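Local coordinates for threonine synthase (Brucella melitensis bv. 1, PDB 4F4F), which probably catalyses the pyridoxal-phosphate-dependent conversion of O-phospho-L-homoserine and water into L-threonine and phosphate, the last step of threonine biosynthesis, at residues 205-219 with 453-466. Numbering follows the deposited sequence.
Sequences LVKGMFNDLEFCDAL and NELKIVEEYVRHHS
E459 lies over one face of the F215 ring where two helices joined by D212 pack on helix 455-465, forming part of the helical layer over the parallel five-stranded sheet of this fold type II PLP-dependent enzyme. E459 CG stands over the ring face, 3.7 Å from the F215 ring centroid, the geometry of a CH-pi contact; the carboxylate continues over the ring, nearly parallel to it, with planes 6° apart. F215 CG lies anti to its backbone N (chi1 179°), which sends the ring across to helix 455-465, and F215 CZ touches V462 CG1.

R463 reaches the same ring from its edge, NH2 lying near the ring plane, 3.6 Å from F215 CD1. That nitrogen also forms a long salt bridge with E214 OE1 (3.8 Å), the carboxylate and guanidinium planes being nearly parallel.

Toward the N-terminal end of helix 455-465, M209 CG lies against L455 CD1 and E459 CG, while its chain bends at chi3 and brings CE to 3.7 Å from V458 CG1. L205 CD1 and CD2 pack around N453 OD1 and the backbone N of L455 at the start of that helix. At the far end L219 CD1 presses on S466 CB at 3.4 Å, tighter than usual for two carbons; S466 OG is hydrogen-bonded to T140 of strand 139-144.

The two helices differ in course: the axis of 205-211 crosses 455-465 at -68°, whereas 213-219 runs almost alongside. D212 makes the change of direction, capping the second helix through OD1, which accepts from F215 N. Its other oxygen, OD2, comes within 2.9 Å of E459 OE2, a close approach of two acidic oxygens that would probably raise the pKa of one of the acids.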
loop_
_atom_site.group_PDB
_atom_site.type_symbol
_atom_site.label_atom_id
_atom_site.label_comp_id
_atom_site.label_asym_id
_atom_site.label_seq_id
_atom_site.Cartn_x
_atom_site.Cartn_y
_atom_site.Cartn_z
ATOM N N LEU A 205 18.532 3.598 -11.839
ATOM C CA LEU A 205 19.260 4.647 -11.152
ATOM C C LEU A 205 19.067 4.555 -9.648
ATOM O O LEU A 205 19.997 4.800 -8.875
ATOM C CB LEU A 205 18.831 6.023 -11.647
ATOM C CG LEU A 205 19.164 6.307 -13.118
ATOM C CD1 LEU A 205 18.232 7.403 -13.612
ATOM C CD2 LEU A 205 20.630 6.699 -13.287
ATOM N N VAL A 206 17.851 4.250 -9.222
ATOM C CA VAL A 206 17.594 4.112 -7.796
ATOM C C VAL A 206 18.361 2.931 -7.214
ATOM O O VAL A 206 18.964 3.052 -6.130
ATOM C CB VAL A 206 16.087 4.056 -7.470
ATOM C CG1 VAL A 206 15.862 3.643 -6.007
ATOM C CG2 VAL A 206 15.435 5.417 -7.743
ATOM N N LYS A 207 18.330 1.803 -7.927
ATOM C CA LYS A 207 19.046 0.586 -7.503
ATOM C C LYS A 207 20.546 0.902 -7.468
ATOM O O LYS A 207 21.241 0.498 -6.547
ATOM C CB LYS A 207 18.748 -0.592 -8.447
ATOM N N GLY A 208 21.017 1.658 -8.461
ATOM C CA GLY A 208 22.389 2.174 -8.510
ATOM C C GLY A 208 22.782 2.936 -7.244
ATOM O O GLY A 208 23.833 2.658 -6.645
ATOM N N MET A 209 21.946 3.880 -6.826
ATOM C CA MET A 209 22.236 4.671 -5.633
ATOM C C MET A 209 22.275 3.773 -4.408
ATOM O O MET A 209 23.163 3.923 -3.567
ATOM C CB MET A 209 21.196 5.783 -5.428
ATOM C CG MET A 209 21.369 6.947 -6.413
ATOM S SD MET A 209 20.228 8.337 -6.190
ATOM C CE MET A 209 18.832 7.752 -7.134
ATOM N N PHE A 210 21.322 2.843 -4.308
ATOM C CA PHE A 210 21.294 1.945 -3.145
ATOM C C PHE A 210 22.461 0.969 -3.079
ATOM O O PHE A 210 22.843 0.559 -1.989
ATOM C CB PHE A 210 19.946 1.244 -2.979
ATOM C CG PHE A 210 18.937 2.111 -2.301
ATOM C CD1 PHE A 210 18.980 2.292 -0.929
ATOM C CD2 PHE A 210 18.008 2.801 -3.028
ATOM C CE1 PHE A 210 18.073 3.132 -0.300
ATOM C CE2 PHE A 210 17.096 3.644 -2.413
ATOM C CZ PHE A 210 17.128 3.811 -1.046
ATOM N N ASN A 211 23.043 0.642 -4.230
ATOM C CA ASN A 211 24.247 -0.183 -4.300
ATOM C C ASN A 211 25.522 0.571 -3.979
ATOM O O ASN A 211 26.553 -0.030 -3.746
ATOM C CB ASN A 211 24.387 -0.783 -5.693
ATOM C CG ASN A 211 23.329 -1.820 -5.979
ATOM O OD1 ASN A 211 22.801 -2.450 -5.067
ATOM N ND2 ASN A 211 23.006 -1.996 -7.253
ATOM N N ASP A 212 25.470 1.890 -4.044
ATOM C CA ASP A 212 26.623 2.705 -3.756
ATOM C C ASP A 212 26.597 2.960 -2.246
ATOM O O ASP A 212 25.901 3.861 -1.748
ATOM C CB ASP A 212 26.565 3.991 -4.572
ATOM C CG ASP A 212 27.784 4.836 -4.403
ATOM O OD1 ASP A 212 28.560 4.604 -3.444
ATOM O OD2 ASP A 212 27.930 5.768 -5.194
ATOM N N LEU A 213 27.344 2.140 -1.514
ATOM C CA LEU A 213 27.241 2.133 -0.062
ATOM C C LEU A 213 27.786 3.413 0.581
ATOM O O LEU A 213 27.192 3.911 1.542
ATOM C CB LEU A 213 27.857 0.861 0.519
ATOM C CG LEU A 213 27.137 -0.419 0.070
ATOM C CD1 LEU A 213 27.739 -1.625 0.769
ATOM C CD2 LEU A 213 25.632 -0.335 0.329
ATOM N N GLU A 214 28.854 3.975 0.023
ATOM C CA GLU A 214 29.390 5.257 0.507
ATOM C C GLU A 214 28.346 6.375 0.357
ATOM O O GLU A 214 28.132 7.204 1.262
ATOM C CB GLU A 214 30.675 5.612 -0.264
ATOM C CG GLU A 214 31.373 6.919 0.150
ATOM C CD GLU A 214 30.854 8.177 -0.574
ATOM O OE1 GLU A 214 30.404 8.099 -1.747
ATOM O OE2 GLU A 214 30.887 9.270 0.042
ATOM N N PHE A 215 27.711 6.391 -0.804
ATOM C CA PHE A 215 26.675 7.374 -1.105
ATOM C C PHE A 215 25.502 7.249 -0.134
ATOM O O PHE A 215 25.063 8.241 0.433
ATOM C CB PHE A 215 26.206 7.208 -2.548
ATOM C CG PHE A 215 25.131 8.165 -2.947
ATOM C CD1 PHE A 215 25.442 9.473 -3.286
ATOM C CD2 PHE A 215 23.817 7.764 -2.986
ATOM C CE1 PHE A 215 24.453 10.367 -3.644
ATOM C CE2 PHE A 215 22.814 8.654 -3.363
ATOM C CZ PHE A 215 23.131 9.955 -3.675
ATOM N N CYS A 216 25.011 6.034 0.067
ATOM C CA CYS A 216 23.909 5.775 1.020
ATOM C C CYS A 216 24.223 6.248 2.410
ATOM O O CYS A 216 23.351 6.768 3.098
ATOM C CB CYS A 216 23.600 4.284 1.150
ATOM S SG CYS A 216 22.880 3.560 -0.318
ATOM N N ASP A 217 25.475 6.025 2.815
ATOM C CA ASP A 217 25.945 6.350 4.159
ATOM C C ASP A 217 25.970 7.854 4.318
ATOM O O ASP A 217 25.427 8.393 5.273
ATOM C CB ASP A 217 27.375 5.815 4.367
ATOM C CG ASP A 217 27.423 4.534 5.189
ATOM O OD1 ASP A 217 26.584 4.360 6.096
ATOM O OD2 ASP A 217 28.339 3.709 4.949
ATOM N N ALA A 218 26.614 8.525 3.360
ATOM C CA ALA A 218 26.788 9.980 3.419
ATOM C C ALA A 218 25.442 10.721 3.410
ATOM O O ALA A 218 25.294 11.755 4.056
ATOM C CB ALA A 218 27.681 10.460 2.280
ATOM N N LEU A 219 24.462 10.175 2.695
ATOM C CA LEU A 219 23.195 10.876 2.479
ATOM C C LEU A 219 22.087 10.292 3.344
ATOM O O LEU A 219 20.981 10.776 3.268
ATOM C CB LEU A 219 22.763 10.822 0.997
ATOM C CG LEU A 219 23.240 11.938 0.041
ATOM C CD1 LEU A 219 22.620 13.279 0.423
ATOM C CD2 LEU A 219 24.756 12.077 0.002
ATOM N N ASN A 453 19.943 10.418 -17.903
ATOM C CA ASN A 453 19.872 9.100 -17.274
ATOM C C ASN A 453 21.302 8.596 -16.975
ATOM O O ASN A 453 21.859 7.808 -17.718
ATOM C CB ASN A 453 19.113 8.168 -18.222
ATOM C CG ASN A 453 19.140 6.713 -17.801
ATOM O OD1 ASN A 453 19.304 6.383 -16.611
ATOM N ND2 ASN A 453 18.941 5.825 -18.781
ATOM N N GLU A 454 21.914 9.156 -15.942
ATOM C CA GLU A 454 23.313 8.837 -15.570
ATOM C C GLU A 454 23.395 8.882 -14.055
ATOM O O GLU A 454 22.972 9.876 -13.434
ATOM C CB GLU A 454 24.316 9.829 -16.175
ATOM C CG GLU A 454 24.234 9.900 -17.703
ATOM C CD GLU A 454 25.142 10.933 -18.368
ATOM O OE1 GLU A 454 26.274 11.165 -17.880
ATOM O OE2 GLU A 454 24.718 11.483 -19.420
ATOM N N LEU A 455 23.965 7.834 -13.473
ATOM C CA LEU A 455 24.017 7.712 -12.024
ATOM C C LEU A 455 24.727 8.878 -11.329
ATOM O O LEU A 455 24.206 9.373 -10.339
ATOM C CB LEU A 455 24.634 6.368 -11.592
ATOM C CG LEU A 455 24.762 6.149 -10.081
ATOM C CD1 LEU A 455 23.412 6.303 -9.392
ATOM C CD2 LEU A 455 25.368 4.774 -9.816
ATOM N N LYS A 456 25.880 9.310 -11.852
ATOM C CA LYS A 456 26.644 10.434 -11.264
ATOM C C LYS A 456 25.892 11.781 -11.298
ATOM O O LYS A 456 26.014 12.597 -10.378
ATOM C CB LYS A 456 28.025 10.613 -11.970
ATOM N N ILE A 457 25.153 12.044 -12.375
ATOM C CA ILE A 457 24.360 13.276 -12.464
ATOM C C ILE A 457 23.283 13.289 -11.347
ATOM O O ILE A 457 23.144 14.277 -10.626
ATOM C CB ILE A 457 23.716 13.446 -13.870
ATOM C CG1 ILE A 457 24.806 13.714 -14.929
ATOM C CG2 ILE A 457 22.654 14.549 -13.850
ATOM C CD1 ILE A 457 24.297 13.810 -16.373
ATOM N N VAL A 458 22.555 12.182 -11.194
ATOM C CA VAL A 458 21.488 12.097 -10.196
ATOM C C VAL A 458 22.106 12.171 -8.783
ATOM O O VAL A 458 21.595 12.894 -7.919
ATOM C CB VAL A 458 20.610 10.834 -10.383
ATOM C CG1 VAL A 458 19.600 10.713 -9.255
ATOM C CG2 VAL A 458 19.883 10.864 -11.728
ATOM N N GLU A 459 23.235 11.486 -8.565
ATOM C CA GLU A 459 23.811 11.480 -7.217
ATOM C C GLU A 459 24.263 12.883 -6.859
ATOM O O GLU A 459 24.088 13.308 -5.724
ATOM C CB GLU A 459 24.997 10.518 -7.089
ATOM C CG GLU A 459 24.591 9.062 -6.963
ATOM C CD GLU A 459 25.774 8.135 -6.729
ATOM O OE1 GLU A 459 26.918 8.617 -6.798
ATOM O OE2 GLU A 459 25.568 6.931 -6.453
ATOM N N GLU A 460 24.856 13.597 -7.820
ATOM C CA GLU A 460 25.316 14.983 -7.579
ATOM C C GLU A 460 24.126 15.894 -7.225
ATOM O O GLU A 460 24.213 16.746 -6.337
ATOM C CB GLU A 460 26.123 15.561 -8.784
ATOM N N TYR A 461 23.019 15.729 -7.929
ATOM C CA TYR A 461 21.827 16.537 -7.622
ATOM C C TYR A 461 21.372 16.240 -6.200
ATOM O O TYR A 461 21.134 17.152 -5.408
ATOM C CB TYR A 461 20.672 16.334 -8.646
ATOM C CG TYR A 461 19.486 17.213 -8.323
ATOM C CD1 TYR A 461 18.611 16.861 -7.295
ATOM C CD2 TYR A 461 19.254 18.428 -9.000
ATOM C CE1 TYR A 461 17.557 17.685 -6.931
ATOM C CE2 TYR A 461 18.170 19.241 -8.655
ATOM C CZ TYR A 461 17.335 18.867 -7.618
ATOM O OH TYR A 461 16.248 19.637 -7.217
ATOM N N VAL A 462 21.304 14.967 -5.851
ATOM C CA VAL A 462 20.838 14.600 -4.521
ATOM C C VAL A 462 21.789 15.121 -3.433
ATOM O O VAL A 462 21.345 15.680 -2.439
ATOM C CB VAL A 462 20.662 13.070 -4.387
ATOM C CG1 VAL A 462 20.515 12.673 -2.919
ATOM C CG2 VAL A 462 19.475 12.596 -5.213
ATOM N N ARG A 463 23.094 14.941 -3.660
ATOM C CA ARG A 463 24.132 15.391 -2.740
ATOM C C ARG A 463 24.025 16.898 -2.521
ATOM O O ARG A 463 24.072 17.364 -1.391
ATOM C CB ARG A 463 25.497 14.976 -3.302
ATOM C CG ARG A 463 26.720 15.323 -2.476
ATOM C CD ARG A 463 28.002 14.833 -3.178
ATOM N NE ARG A 463 28.285 13.439 -2.818
ATOM C CZ ARG A 463 28.330 12.390 -3.646
ATOM N NH1 ARG A 463 28.155 12.519 -4.950
ATOM N NH2 ARG A 463 28.581 11.183 -3.135
ATOM N N HIS A 464 23.835 17.657 -3.599
ATOM C CA HIS A 464 23.726 19.116 -3.512
ATOM C C HIS A 464 22.496 19.611 -2.776
ATOM O O HIS A 464 22.571 20.607 -2.059
ATOM C CB HIS A 464 23.804 19.760 -4.900
ATOM C CG HIS A 464 23.830 21.266 -4.860
ATOM N ND1 HIS A 464 22.722 22.016 -5.055
ATOM C CD2 HIS A 464 24.868 22.161 -4.576
ATOM C CE1 HIS A 464 23.040 23.331 -4.930
ATOM N NE2 HIS A 464 24.351 23.415 -4.637
ATOM N N HIS A 465 21.376 18.902 -2.896
ATOM C CA HIS A 465 20.105 19.408 -2.401
ATOM C C HIS A 465 19.644 18.814 -1.075
ATOM O O HIS A 465 18.910 19.476 -0.335
ATOM C CB HIS A 465 19.037 19.236 -3.481
ATOM C CG HIS A 465 19.213 20.172 -4.644
ATOM N ND1 HIS A 465 18.739 21.437 -4.631
ATOM C CD2 HIS A 465 19.864 20.009 -5.868
ATOM C CE1 HIS A 465 19.054 22.053 -5.796
ATOM N NE2 HIS A 465 19.747 21.183 -6.550
ATOM N N SER A 466 20.055 17.589 -0.749
ATOM C CA SER A 466 19.690 16.996 0.545
ATOM C C SER A 466 20.311 17.763 1.719
ATOM O O SER A 466 21.451 18.190 1.642
ATOM C CB SER A 466 20.117 15.528 0.652
ATOM O OG SER A 466 19.594 14.984 1.871
#